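Long-range contact in NS6 protease (Murine norovirus 1, PDB 4ASH), which is a trypsin-like cysteine protease that probably cleaves the viral polyprotein into its mature non-structural proteins: residues W21-P35 with D56-I70. The protein carries 1 engineered substitution. Numbering follows the deposited sequence.
Sequences WVSGHVFITAKHVAP and DFLKYYFTSAVRPDI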
# COMPACT_ATOMS: atom_id res chain seq x y z
N TRP A 21 -5.50 5.42 -4.89
CA TRP A 21 -6.72 6.10 -4.44
C TRP A 21 -7.69 5.15 -3.79
O TRP A 21 -8.34 4.34 -4.46
CB TRP A 21 -7.41 6.80 -5.63
CG TRP A 21 -6.62 7.94 -6.15
CD1 TRP A 21 -5.79 7.93 -7.24
CD2 TRP A 21 -6.53 9.25 -5.59
NE1 TRP A 21 -5.21 9.16 -7.40
CE2 TRP A 21 -5.64 9.99 -6.40
CE3 TRP A 21 -7.11 9.87 -4.48
CZ2 TRP A 21 -5.32 11.33 -6.13
CZ3 TRP A 21 -6.79 11.19 -4.21
CH2 TRP A 21 -5.91 11.91 -5.03
N VAL A 22 -7.79 5.23 -2.46
CA VAL A 22 -8.76 4.44 -1.72
C VAL A 22 -10.17 4.98 -2.00
O VAL A 22 -11.14 4.23 -2.03
CB VAL A 22 -8.48 4.50 -0.21
CG1 VAL A 22 -9.52 3.69 0.58
CG2 VAL A 22 -7.09 3.95 0.06
N SER A 23 -10.26 6.29 -2.21
CA SER A 23 -11.52 6.93 -2.56
C SER A 23 -11.17 8.16 -3.35
O SER A 23 -10.00 8.43 -3.58
CB SER A 23 -12.27 7.37 -1.31
OG SER A 23 -11.60 8.44 -0.66
N GLY A 24 -12.17 8.94 -3.74
CA GLY A 24 -11.87 10.18 -4.42
C GLY A 24 -11.14 11.19 -3.55
O GLY A 24 -10.57 12.16 -4.08
N HIS A 25 -11.17 10.98 -2.23
CA HIS A 25 -10.59 11.89 -1.25
C HIS A 25 -9.31 11.36 -0.61
O HIS A 25 -8.56 12.12 -0.01
CB HIS A 25 -11.59 12.16 -0.10
CG HIS A 25 -12.84 12.86 -0.52
ND1 HIS A 25 -13.05 14.21 -0.31
CD2 HIS A 25 -13.97 12.39 -1.10
CE1 HIS A 25 -14.24 14.55 -0.77
NE2 HIS A 25 -14.82 13.46 -1.26
N VAL A 26 -9.06 10.05 -0.71
CA VAL A 26 -8.01 9.43 0.09
C VAL A 26 -6.99 8.72 -0.78
O VAL A 26 -7.34 7.86 -1.58
CB VAL A 26 -8.57 8.42 1.14
CG1 VAL A 26 -7.43 7.70 1.84
CG2 VAL A 26 -9.43 9.13 2.17
N PHE A 27 -5.73 9.11 -0.62
CA PHE A 27 -4.62 8.57 -1.40
C PHE A 27 -3.58 8.04 -0.43
O PHE A 27 -3.13 8.76 0.47
CB PHE A 27 -4.03 9.69 -2.27
CG PHE A 27 -2.94 9.24 -3.20
CD1 PHE A 27 -3.24 8.56 -4.37
CD2 PHE A 27 -1.61 9.51 -2.90
CE1 PHE A 27 -2.23 8.16 -5.23
CE2 PHE A 27 -0.59 9.10 -3.77
CZ PHE A 27 -0.91 8.43 -4.93
N ILE A 28 -3.20 6.77 -0.61
CA ILE A 28 -2.22 6.14 0.28
C ILE A 28 -0.95 5.77 -0.49
O ILE A 28 -0.99 5.49 -1.69
CB ILE A 28 -2.79 4.90 1.00
CG1 ILE A 28 -3.13 3.76 0.01
CG2 ILE A 28 -3.99 5.31 1.86
CD1 ILE A 28 -3.61 2.46 0.73
N THR A 29 0.18 5.79 0.21
CA THR A 29 1.46 5.48 -0.42
C THR A 29 2.46 5.04 0.65
O THR A 29 2.15 5.02 1.84
CB THR A 29 2.02 6.72 -1.20
OG1 THR A 29 3.20 6.36 -1.94
CG2 THR A 29 2.36 7.84 -0.25
N ALA A 30 3.67 4.69 0.22
CA ALA A 30 4.76 4.40 1.13
C ALA A 30 5.44 5.72 1.49
O ALA A 30 5.83 6.49 0.62
CB ALA A 30 5.76 3.46 0.45
N LYS A 31 5.59 5.98 2.78
CA LYS A 31 6.26 7.20 3.22
C LYS A 31 7.60 7.45 2.52
O LYS A 31 7.89 8.57 2.09
CB LYS A 31 6.45 7.19 4.75
CG LYS A 31 6.98 8.51 5.28
CD LYS A 31 7.15 8.50 6.78
CE LYS A 31 7.60 9.87 7.28
NZ LYS A 31 7.42 10.00 8.75
N HIS A 32 8.39 6.39 2.36
CA HIS A 32 9.74 6.55 1.83
C HIS A 32 9.82 6.93 0.35
O HIS A 32 10.90 7.30 -0.12
CB HIS A 32 10.63 5.34 2.13
CG HIS A 32 10.39 4.16 1.24
ND1 HIS A 32 9.47 3.17 1.54
CD2 HIS A 32 10.98 3.78 0.08
CE1 HIS A 32 9.50 2.25 0.59
NE2 HIS A 32 10.41 2.59 -0.30
N VAL A 33 8.71 6.85 -0.38
CA VAL A 33 8.73 7.24 -1.79
C VAL A 33 8.12 8.61 -2.02
O VAL A 33 8.30 9.21 -3.08
CB VAL A 33 8.03 6.21 -2.73
CG1 VAL A 33 8.57 4.80 -2.52
CG2 VAL A 33 6.51 6.26 -2.57
N ALA A 34 7.41 9.13 -1.02
CA ALA A 34 6.61 10.33 -1.22
C ALA A 34 7.46 11.57 -1.47
O ALA A 34 8.58 11.67 -0.98
CB ALA A 34 5.69 10.56 -0.04
N PRO A 35 6.91 12.53 -2.23
CA PRO A 35 7.56 13.83 -2.37
C PRO A 35 7.69 14.46 -0.99
O PRO A 35 6.94 14.09 -0.08
CB PRO A 35 6.55 14.64 -3.20
CG PRO A 35 5.76 13.62 -3.94
CD PRO A 35 5.66 12.44 -3.00
N ASP A 56 5.94 3.40 7.83
CA ASP A 56 6.17 3.72 6.41
C ASP A 56 4.87 3.82 5.61
O ASP A 56 4.88 3.76 4.38
CB ASP A 56 7.12 2.70 5.76
CG ASP A 56 7.76 3.23 4.48
OD1 ASP A 56 8.09 4.43 4.42
OD2 ASP A 56 7.94 2.45 3.53
N PHE A 57 3.76 3.96 6.32
CA PHE A 57 2.46 4.15 5.67
C PHE A 57 2.09 5.63 5.68
O PHE A 57 2.11 6.27 6.72
CB PHE A 57 1.40 3.36 6.41
CG PHE A 57 0.07 3.28 5.70
CD1 PHE A 57 -0.88 4.27 5.88
CD2 PHE A 57 -0.21 2.22 4.85
CE1 PHE A 57 -2.11 4.19 5.24
CE2 PHE A 57 -1.43 2.15 4.19
CZ PHE A 57 -2.37 3.13 4.39
N LEU A 58 1.73 6.17 4.52
CA LEU A 58 1.37 7.58 4.43
C LEU A 58 -0.00 7.77 3.79
O LEU A 58 -0.29 7.17 2.74
CB LEU A 58 2.45 8.32 3.62
CG LEU A 58 2.43 9.84 3.63
CD1 LEU A 58 2.65 10.36 5.04
CD2 LEU A 58 3.52 10.35 2.69
N LYS A 59 -0.86 8.58 4.41
CA LYS A 59 -2.20 8.81 3.89
C LYS A 59 -2.46 10.30 3.72
O LYS A 59 -2.23 11.08 4.64
CB LYS A 59 -3.25 8.19 4.82
CG LYS A 59 -4.70 8.46 4.41
CD LYS A 59 -5.66 7.53 5.14
CE LYS A 59 -5.66 7.78 6.65
NZ LYS A 59 -6.17 9.14 6.99
N TYR A 60 -2.94 10.66 2.54
CA TYR A 60 -3.36 12.03 2.24
C TYR A 60 -4.86 12.08 2.17
O TYR A 60 -5.48 11.23 1.52
CB TYR A 60 -2.82 12.45 0.87
CG TYR A 60 -1.33 12.52 0.77
CD1 TYR A 60 -0.58 11.37 0.57
CD2 TYR A 60 -0.67 13.73 0.83
CE1 TYR A 60 0.81 11.43 0.46
CE2 TYR A 60 0.71 13.80 0.72
CZ TYR A 60 1.44 12.64 0.53
OH TYR A 60 2.82 12.70 0.40
N TYR A 61 -5.46 13.06 2.84
CA TYR A 61 -6.89 13.29 2.74
C TYR A 61 -7.18 14.66 2.14
O TYR A 61 -6.73 15.69 2.66
CB TYR A 61 -7.57 13.14 4.11
CG TYR A 61 -9.01 13.62 4.07
CD1 TYR A 61 -10.01 12.82 3.54
CD2 TYR A 61 -9.35 14.90 4.50
CE1 TYR A 61 -11.33 13.26 3.47
CE2 TYR A 61 -10.66 15.35 4.43
CZ TYR A 61 -11.64 14.53 3.91
OH TYR A 61 -12.94 14.98 3.85
N PHE A 62 -7.95 14.67 1.06
CA PHE A 62 -8.29 15.89 0.35
C PHE A 62 -9.72 16.29 0.67
O PHE A 62 -10.64 15.52 0.46
CB PHE A 62 -8.13 15.69 -1.17
CG PHE A 62 -6.71 15.39 -1.59
CD1 PHE A 62 -6.22 14.10 -1.52
CD2 PHE A 62 -5.88 16.41 -2.06
CE1 PHE A 62 -4.91 13.81 -1.90
CE2 PHE A 62 -4.58 16.13 -2.44
CZ PHE A 62 -4.10 14.83 -2.35
N THR A 63 -9.89 17.51 1.19
CA THR A 63 -11.21 18.02 1.53
C THR A 63 -12.17 17.94 0.35
O THR A 63 -13.34 17.55 0.49
CB THR A 63 -11.12 19.48 2.01
OG1 THR A 63 -10.19 19.55 3.11
CG2 THR A 63 -12.48 19.96 2.48
N SER A 64 -11.69 18.36 -0.81
CA SER A 64 -12.46 18.26 -2.05
C SER A 64 -11.94 17.08 -2.84
O SER A 64 -10.73 16.90 -2.96
CB SER A 64 -12.31 19.53 -2.89
OG SER A 64 -12.84 20.64 -2.20
N ALA A 65 -12.84 16.27 -3.40
CA ALA A 65 -12.40 15.07 -4.11
C ALA A 65 -11.45 15.42 -5.25
O ALA A 65 -11.67 16.39 -6.00
CB ALA A 65 -13.59 14.31 -4.64
N VAL A 66 -10.39 14.64 -5.36
CA VAL A 66 -9.48 14.75 -6.51
C VAL A 66 -9.91 13.81 -7.65
O VAL A 66 -9.81 14.15 -8.83
CB VAL A 66 -8.04 14.43 -6.10
CG1 VAL A 66 -7.09 14.46 -7.31
CG2 VAL A 66 -7.56 15.38 -4.99
N ARG A 67 -10.38 12.62 -7.28
CA ARG A 67 -10.87 11.64 -8.25
C ARG A 67 -12.34 11.29 -7.98
O ARG A 67 -12.63 10.22 -7.44
CB ARG A 67 -10.02 10.36 -8.21
CG ARG A 67 -8.56 10.52 -8.69
CD ARG A 67 -8.45 10.53 -10.21
NE ARG A 67 -9.09 9.37 -10.82
CZ ARG A 67 -8.49 8.20 -11.07
NH1 ARG A 67 -7.21 7.99 -10.76
NH2 ARG A 67 -9.19 7.23 -11.63
N PRO A 68 -13.26 12.16 -8.38
CA PRO A 68 -14.68 11.90 -8.11
C PRO A 68 -15.21 10.69 -8.90
O PRO A 68 -16.29 10.18 -8.60
CB PRO A 68 -15.37 13.18 -8.57
CG PRO A 68 -14.46 13.74 -9.61
CD PRO A 68 -13.06 13.40 -9.15
N ASP A 69 -14.43 10.23 -9.88
CA ASP A 69 -14.84 9.12 -10.73
C ASP A 69 -14.71 7.75 -10.08
O ASP A 69 -15.07 6.74 -10.68
CB ASP A 69 -14.06 9.13 -12.06
CG ASP A 69 -12.55 9.04 -11.87
OD1 ASP A 69 -12.01 9.78 -11.01
OD2 ASP A 69 -11.89 8.25 -12.59
N ILE A 70 -14.22 7.71 -8.84
CA ILE A 70 -13.96 6.42 -8.22
C ILE A 70 -14.75 6.22 -6.93
O ILE A 70 -14.84 7.12 -6.09
CB ILE A 70 -12.46 6.21 -7.95
CG1 ILE A 70 -11.97 7.19 -6.89
CG2 ILE A 70 -11.65 6.33 -9.22
CD1 ILE A 70 -10.50 7.07 -6.61
O HOH W 1 -14.82 8.09 -3.75
O HOH W 2 4.15 14.73 0.32
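The indole of Trp21 is sandwiched: Arg67 lays its CG over one face, 3.8 Å from the centroid of the five-membered ring in a CH-pi contact, while Phe27 CD1 sits over the other. Val66 CB reaches Trp21 CH2 at the far end of the indole. With chi2 and chi3 both bent (-79° and -53°), the Arg67 guanidinium doubles back toward Trp21 CD1, gripping Asp69 side-on through NE and NH2, and its NH1 binds Ser9 O. The His25 ring has Ala65 CB over a face and Phe62 O at its edge, where ND1 donates a 2.8 Å bond in the ring plane. Phe27 and Tyr60 lie side by side, meeting at the Phe27 ring edge.

Strands 26-30 and 57-62 pair antiparallel between the Trp21/His25 end and His32, within the N-terminal beta-domain of a chymotrypsin-like fold. Phe27 and Tyr60 exchange two backbone bonds, as do Thr29 and Leu58. On the face that carries Thr29 and Tyr60, Leu58 CD2 packs tightly on Ala34 CB (3.5 Å). On the face that carries Ile28 and Lys59, Phe57 CZ rests against Ile28 CG2 at 3.7 Å.

Beyond the strands, Asp56 holds His32 twice. The two are placed as the histidine and acid of a chymotrypsin-like active site would be, consistent with that role here. Asp56 OD2 takes His32 ND1 on the syn lone pair at 2.6 Å, 7° out of the imidazole plane, and Asp56 OD1 accepts from the His32 backbone N at 2.9 Å. Together the two bonds restrict rotation of both side chains.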